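Side-chain contacts in putative exported protein (Burkholderia pseudomallei, PDB 4JGB), which probably binds NAD(P) through a Rossmann-type fold and may act as an oxidoreductase on CH-NH groups of its substrates: residues Glu123-Asp127 with Ala128-Val132; Phe195-Glu198 with Ile199-Arg203. All coordinates share one frame; numbering follows the deposited sequence.

Contact 1. Residues Glu123-Asp127 with Ala128-Val132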
ATOM      1  N   GLU A 123     -15.357  16.869  10.181  1.00 20.84           N
ATOM      2  CA  GLU A 123     -16.797  16.793  10.315  1.00 21.56           C
ATOM      3  C   GLU A 123     -17.425  16.076   9.119  1.00 20.22           C
ATOM      4  O   GLU A 123     -17.126  16.356   7.980  1.00 18.96           O
ATOM      5  CB  GLU A 123     -17.420  18.181  10.576  1.00 23.70           C
ATOM      6  CG  GLU A 123     -17.194  18.683  11.996  1.00 25.40           C
ATOM      7  CD  GLU A 123     -17.874  17.811  13.037  1.00 27.11           C
ATOM      8  OE1 GLU A 123     -19.073  18.014  13.270  1.00 28.70           O
ATOM      9  OE2 GLU A 123     -17.215  16.930  13.643  1.00 28.07           O
ATOM     10  N   GLY A 124     -18.235  15.068   9.433  1.00 20.38           N
ATOM     11  CA  GLY A 124     -18.920  14.276   8.432  1.00 19.86           C
ATOM     12  C   GLY A 124     -18.190  13.029   7.978  1.00 18.62           C
ATOM     13  O   GLY A 124     -18.682  12.327   7.098  1.00 18.13           O
ATOM     14  N   PHE A 125     -17.012  12.754   8.533  1.00 17.85           N
ATOM     15  CA  PHE A 125     -16.285  11.547   8.118  1.00 17.23           C
ATOM     16  C   PHE A 125     -17.111  10.293   8.513  1.00 17.52           C
ATOM     17  O   PHE A 125     -17.628  10.228   9.624  1.00 17.97           O
ATOM     18  CB  PHE A 125     -14.873  11.460   8.711  1.00 16.73           C
ATOM     19  CG  PHE A 125     -14.093  10.289   8.183  1.00 16.52           C
ATOM     20  CD1 PHE A 125     -13.439  10.375   6.962  1.00 15.91           C
ATOM     21  CD2 PHE A 125     -14.062   9.070   8.883  1.00 16.86           C
ATOM     22  CE1 PHE A 125     -12.732   9.300   6.444  1.00 15.21           C
ATOM     23  CE2 PHE A 125     -13.342   7.982   8.372  1.00 16.35           C
ATOM     24  CZ  PHE A 125     -12.692   8.100   7.141  1.00 15.58           C
ATOM     25  N   PRO A 126     -17.267   9.324   7.593  1.00 17.41           N
ATOM     26  CA  PRO A 126     -18.178   8.226   7.889  1.00 18.45           C
ATOM     27  C   PRO A 126     -17.777   7.398   9.105  1.00 19.05           C
ATOM     28  O   PRO A 126     -16.642   6.882   9.170  1.00 18.14           O
ATOM     29  CB  PRO A 126     -18.138   7.388   6.625  1.00 17.88           C
ATOM     30  CG  PRO A 126     -17.863   8.381   5.568  1.00 17.65           C
ATOM     31  CD  PRO A 126     -16.835   9.283   6.187  1.00 17.26           C
ATOM     32  N   ASP A 127     -18.721   7.265  10.031  1.00 20.66           N
ATOM     33  CA  ASP A 127     -18.523   6.461  11.242  1.00 21.82           C
ATOM     34  C   ASP A 127     -17.970   5.089  10.937  1.00 21.67           C
ATOM     35  O   ASP A 127     -17.012   4.658  11.577  1.00 21.14           O
ATOM     36  CB  ASP A 127     -19.810   6.357  12.036  1.00 23.22           C
ATOM     37  CG  ASP A 127     -20.203   7.680  12.647  1.00 24.02           C
ATOM     38  OD1 ASP A 127     -19.315   8.373  13.203  1.00 23.67           O
ATOM     39  OD2 ASP A 127     -21.393   8.034  12.540  1.00 24.71           O
ATOM     40  N   ALA A 128     -18.520   4.461   9.903  1.00 22.35           N
ATOM     41  CA  ALA A 128     -18.200   3.079   9.558  1.00 23.32           C
ATOM     42  C   ALA A 128     -16.739   2.824   9.139  1.00 23.33           C
ATOM     43  O   ALA A 128     -16.297   1.673   9.095  1.00 23.76           O
ATOM     44  CB  ALA A 128     -19.167   2.591   8.484  1.00 24.49           C
ATOM     45  N   TYR A 129     -15.984   3.889   8.856  1.00 23.11           N
ATOM     46  CA  TYR A 129     -14.596   3.737   8.382  1.00 22.69           C
ATOM     47  C   TYR A 129     -13.618   4.231   9.421  1.00 20.66           C
ATOM     48  O   TYR A 129     -12.420   4.227   9.182  1.00 18.67           O
ATOM     49  CB  TYR A 129     -14.315   4.523   7.101  1.00 23.91           C
ATOM     50  CG  TYR A 129     -15.261   4.297   5.960  1.00 27.70           C
ATOM     51  CD1 TYR A 129     -15.773   3.041   5.672  1.00 29.06           C
ATOM     52  CD2 TYR A 129     -15.626   5.365   5.136  1.00 30.06           C
ATOM     53  CE1 TYR A 129     -16.659   2.858   4.621  1.00 31.94           C
ATOM     54  CE2 TYR A 129     -16.509   5.191   4.091  1.00 33.93           C
ATOM     55  CZ  TYR A 129     -17.015   3.932   3.837  1.00 33.28           C
ATOM     56  OH  TYR A 129     -17.870   3.783   2.776  1.00 38.68           O
ATOM     57  N   LYS A 130     -14.136   4.659  10.564  1.00 20.01           N
ATOM     58  CA  LYS A 130     -13.291   5.257  11.604  1.00 20.11           C
ATOM     59  C   LYS A 130     -12.261   4.287  12.211  1.00 19.85           C
ATOM     60  O   LYS A 130     -11.111   4.647  12.373  1.00 18.93           O
ATOM     61  CB  LYS A 130     -14.138   5.952  12.693  1.00 20.27           C
ATOM     62  CG  LYS A 130     -14.526   7.384  12.305  1.00 19.85           C
ATOM     63  CD  LYS A 130     -15.457   8.053  13.323  1.00 21.37           C
ATOM     64  CE  LYS A 130     -15.916   9.416  12.808  1.00 21.36           C
ATOM     65  NZ  LYS A 130     -17.071   9.943  13.597  1.00 23.00           N
ATOM     66  N   ALA A 131     -12.694   3.067  12.518  1.00 21.12           N
ATOM     67  CA  ALA A 131     -11.850   2.084  13.204  1.00 21.29           C
ATOM     68  C   ALA A 131     -10.647   1.727  12.322  1.00 20.27           C
ATOM     69  O   ALA A 131      -9.506   1.755  12.792  1.00 20.59           O
ATOM     70  CB  ALA A 131     -12.661   0.837  13.548  1.00 22.25           C
ATOM     71  N   VAL A 132     -10.883   1.408  11.053  1.00 19.36           N
ATOM     72  CA  VAL A 132      -9.753   1.158  10.138  1.00 18.76           C
ATOM     73  C   VAL A 132      -8.903   2.408   9.898  1.00 17.94           C
ATOM     74  O   VAL A 132      -7.704   2.296   9.755  1.00 16.61           O
ATOM     75  CB  VAL A 132     -10.125   0.511   8.773  1.00 19.29           C
ATOM     76  CG1 VAL A 132     -10.924  -0.775   8.959  1.00 20.73           C
ATOM     77  CG2 VAL A 132     -10.835   1.496   7.844  1.00 19.11           C
TER
HETATM   78  O   HOH W   1     -17.888  11.752  11.821  1.00 21.56           O
HETATM   79  O   HOH W   2     -15.476   2.541  12.599  1.00 22.39           O
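The F125 ring is met by K130 and Y129 along its CD2-CE2-CZ side and by its own chain neighbour on a face. CG of K130 comes in near the ring plane, 3.8 Å from F125 CD2, and Y129 O also lies in plane at the edge. P126 CD rides 3.5 Å above the plane over one face, offset toward the rim. CB of Y129 approaches obliquely, 3.8 Å from F125 CE2, and the two aromatic side chains cross at about a right angle, with F125 CZ lying near the plane of the Y129 ring at its edge. The proline adds a second apolar touch, P126 CB standing 3.6 Å from Y129 CD2.

Here the polar part shows how a helix starts. Bonds of the i to i+3 kind come first: Y129 N gives its hydrogen to P126 O, and K130 N to D127 O at 3.0 Å, both donors lying above the carbonyl plane. One water accepts from A131 N and donates to D127 O, standing in for a direct i to i+4 bond. The lysine, extended beyond CG, runs alongside D127 in the same direction, and its NZ meets D127 OD1 nearly end-on in a 2.8 Å salt bridge. Another water joins the same NZ to F125 O, tying the ammonium to the backbone at F125 and the carboxylate of D127.

This surface segment leads from the loop after strand 117-118 into helix 130-143. F125 also rests on L119 and V120 of that loop, K130 touches V120, and V132 reaches E78.

Contact 2. Residues Phe195-Glu198 with Ile199-Arg203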
ATOM      1  N   PHE A 195       1.154   3.403  -7.669  1.00  8.44           N
ATOM      2  CA  PHE A 195       1.763   2.594  -6.628  1.00  8.32           C
ATOM      3  C   PHE A 195       3.027   1.989  -7.228  1.00  8.71           C
ATOM      4  O   PHE A 195       4.128   2.085  -6.645  1.00  8.53           O
ATOM      5  CB  PHE A 195       0.759   1.501  -6.174  1.00  8.07           C
ATOM      6  CG  PHE A 195       1.194   0.689  -4.975  1.00  7.94           C
ATOM      7  CD1 PHE A 195       2.081  -0.386  -5.112  1.00  8.04           C
ATOM      8  CD2 PHE A 195       0.642   0.933  -3.718  1.00  7.62           C
ATOM      9  CE1 PHE A 195       2.426  -1.169  -4.017  1.00  7.98           C
ATOM     10  CE2 PHE A 195       1.001   0.144  -2.618  1.00  7.66           C
ATOM     11  CZ  PHE A 195       1.879  -0.918  -2.779  1.00  7.65           C
ATOM     12  N   VAL A 196       2.878   1.415  -8.423  1.00  9.29           N
ATOM     13  CA  VAL A 196       4.017   0.802  -9.116  1.00  9.57           C
ATOM     14  C   VAL A 196       5.028   1.878  -9.607  1.00 10.31           C
ATOM     15  O   VAL A 196       6.238   1.630  -9.608  1.00 10.58           O
ATOM     16  CB  VAL A 196       3.536  -0.123 -10.274  1.00  9.99           C
ATOM     17  CG1 VAL A 196       4.723  -0.614 -11.087  1.00 10.32           C
ATOM     18  CG2 VAL A 196       2.715  -1.322  -9.753  1.00  9.67           C
ATOM     19  N   ASP A 197       4.555   3.067 -10.000  1.00 10.75           N
ATOM     20  CA  ASP A 197       5.491   4.181 -10.359  1.00 11.90           C
ATOM     21  C   ASP A 197       6.348   4.483  -9.120  1.00 11.88           C
ATOM     22  O   ASP A 197       7.550   4.748  -9.219  1.00 12.76           O
ATOM     23  CB  ASP A 197       4.763   5.502 -10.733  1.00 11.89           C
ATOM     24  CG  ASP A 197       4.141   5.504 -12.127  1.00 12.69           C
ATOM     25  OD1 ASP A 197       4.433   4.653 -12.987  1.00 12.86           O
ATOM     26  OD2 ASP A 197       3.342   6.426 -12.365  1.00 12.81           O
ATOM     27  N   GLU A 198       5.727   4.437  -7.951  1.00 11.75           N
ATOM     28  CA  GLU A 198       6.416   4.810  -6.718  1.00 11.76           C
ATOM     29  C   GLU A 198       7.449   3.764  -6.333  1.00 11.74           C
ATOM     30  O   GLU A 198       8.537   4.102  -5.867  1.00 12.05           O
ATOM     31  CB  GLU A 198       5.441   5.099  -5.555  1.00 11.58           C
ATOM     32  CG  GLU A 198       6.114   5.459  -4.208  1.00 11.90           C
ATOM     33  CD  GLU A 198       7.228   6.518  -4.316  1.00 13.14           C
ATOM     34  OE1 GLU A 198       7.220   7.308  -5.294  1.00 13.07           O
ATOM     35  OE2 GLU A 198       8.111   6.574  -3.410  1.00 13.62           O
ATOM     36  N   ILE A 199       7.101   2.497  -6.544  1.00 11.61           N
ATOM     37  CA  ILE A 199       8.067   1.390  -6.442  1.00 11.70           C
ATOM     38  C   ILE A 199       9.316   1.639  -7.290  1.00 12.77           C
ATOM     39  O   ILE A 199      10.428   1.408  -6.822  1.00 13.18           O
ATOM     40  CB  ILE A 199       7.435   0.026  -6.814  1.00 11.60           C
ATOM     41  CG1 ILE A 199       6.379  -0.372  -5.761  1.00 10.62           C
ATOM     42  CG2 ILE A 199       8.509  -1.062  -6.955  1.00 12.03           C
ATOM     43  CD1 ILE A 199       5.709  -1.705  -6.021  1.00 10.52           C
ATOM     44  N   GLU A 200       9.137   2.125  -8.512  1.00 13.42           N
ATOM     45  CA  GLU A 200      10.261   2.403  -9.425  1.00 14.73           C
ATOM     46  C   GLU A 200      10.975   3.707  -9.080  1.00 15.08           C
ATOM     47  O   GLU A 200      12.173   3.764  -9.164  1.00 15.73           O
ATOM     48  CB  GLU A 200       9.773   2.513 -10.869  1.00 15.71           C
ATOM     49  CG  GLU A 200       9.334   1.191 -11.483  1.00 16.60           C
ATOM     50  CD  GLU A 200       8.441   1.395 -12.693  1.00 17.77           C
ATOM     51  OE1 GLU A 200       8.289   2.555 -13.146  1.00 17.69           O
ATOM     52  OE2 GLU A 200       7.875   0.387 -13.176  1.00 18.16           O
ATOM     53  N   GLN A 201      10.230   4.750  -8.701  1.00 14.66           N
ATOM     54  CA  GLN A 201      10.784   6.120  -8.630  1.00 15.06           C
ATOM     55  C   GLN A 201      11.267   6.578  -7.269  1.00 14.74           C
ATOM     56  O   GLN A 201      12.117   7.465  -7.174  1.00 15.28           O
ATOM     57  CB  GLN A 201       9.736   7.142  -9.117  1.00 15.29           C
ATOM     58  CG  GLN A 201       9.288   6.859 -10.534  1.00 16.51           C
ATOM     59  CD  GLN A 201       8.005   7.548 -10.910  1.00 17.14           C
ATOM     60  OE1 GLN A 201       7.327   8.147 -10.073  1.00 16.80           O
ATOM     61  NE2 GLN A 201       7.670   7.491 -12.196  1.00 17.68           N
ATOM     62  N   GLY A 202      10.707   6.017  -6.211  1.00 14.08           N
ATOM     63  CA  GLY A 202      11.068   6.460  -4.870  1.00 14.53           C
ATOM     64  C   GLY A 202      10.936   7.969  -4.643  1.00 14.89           C
ATOM     65  O   GLY A 202      11.873   8.623  -4.150  1.00 15.29           O
ATOM     66  N   ARG A 203       9.776   8.526  -4.987  1.00 14.35           N
ATOM     67  CA  ARG A 203       9.537   9.943  -4.740  1.00 15.27           C
ATOM     68  C   ARG A 203       9.149  10.209  -3.272  1.00 15.32           C
ATOM     69  O   ARG A 203       9.298  11.337  -2.789  1.00 15.40           O
ATOM     70  CB  ARG A 203       8.483  10.524  -5.695  1.00 15.59           C
ATOM     71  CG  ARG A 203       8.986  10.832  -7.111  1.00 16.46           C
ATOM     72  CD  ARG A 203       7.820  11.151  -8.042  1.00 16.27           C
ATOM     73  NE  ARG A 203       7.227  12.426  -7.675  1.00 16.35           N
ATOM     74  CZ  ARG A 203       5.929  12.695  -7.622  1.00 16.75           C
ATOM     75  NH1 ARG A 203       5.000  11.774  -7.957  1.00 16.09           N
ATOM     76  NH2 ARG A 203       5.555  13.916  -7.246  1.00 17.30           N
TER
HETATM   77  O   HOH W   3       5.098   8.315 -13.757  1.00 24.72           O
HETATM   78  O   HOH W   4       6.010   8.193  -7.463  1.00  9.91           O
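I199 N, E200 N, Q201 N and G202 N donate in turn to F195 O, V196 O, D197 O and E198 O in the regular i to i+4 pattern. At G202 the chain turns out of the helix with positive phi. The next amide is caught by a side chain: R203 N donates to E198 OE1, 2.8 Å away, on the syn lone pair of that oxygen. E198 reaches it because CG lies anti to the backbone N (chi1 178°) and the chain then bends at chi2 (48°), bringing the carboxylate round to the amide that follows the helix.

On the inner side, F195 and I199 cross obliquely and pack against V103 of strand 101-105; F195 CE1 lies 3.9 Å from I199 CD1. Outside, Q201 runs alongside D197, its amide plane only 22° from the carboxylate, with Q201 OE1 3.7 Å from D197 CB. A water donates to both E198 OE1 and Q201 OE1.

D197 and E200 find their main polar partners outside the segments. D197 OD1 and E200 OE1 lie 4.4 Å apart, but D197 pairs with R28 and E200 OE2 bonds to H30, which should ease the repulsion. E198 OE2 forms a salt bridge with R101 and accepts from F204 N. Gripped by two successive amides and an arginine, this buried carboxylate probably stays ionised while it fixes the chain's exit from the helix.

In the fold
Followed from the N terminus, the chain first lays down five of the parallel strands of a Rossmann-type core and their helices, then strand 117-118 and the loop that contact 1 closes as helix 130-143 starts. Contact 2 comes later, at the other kind of boundary: the end of helix 188-201, just before strand 207-212 joins the main sheet. Each is local, and they follow in series, neither nested nor crossed. Their centres are about 29 Å apart, on opposite sides of the centre of the chain. Contact 1 anchors a surface entry to its own preceding loop, whereas contact 2 fastens a helix terminus to helix 16-27 and the central strands 68-71 and 101-105.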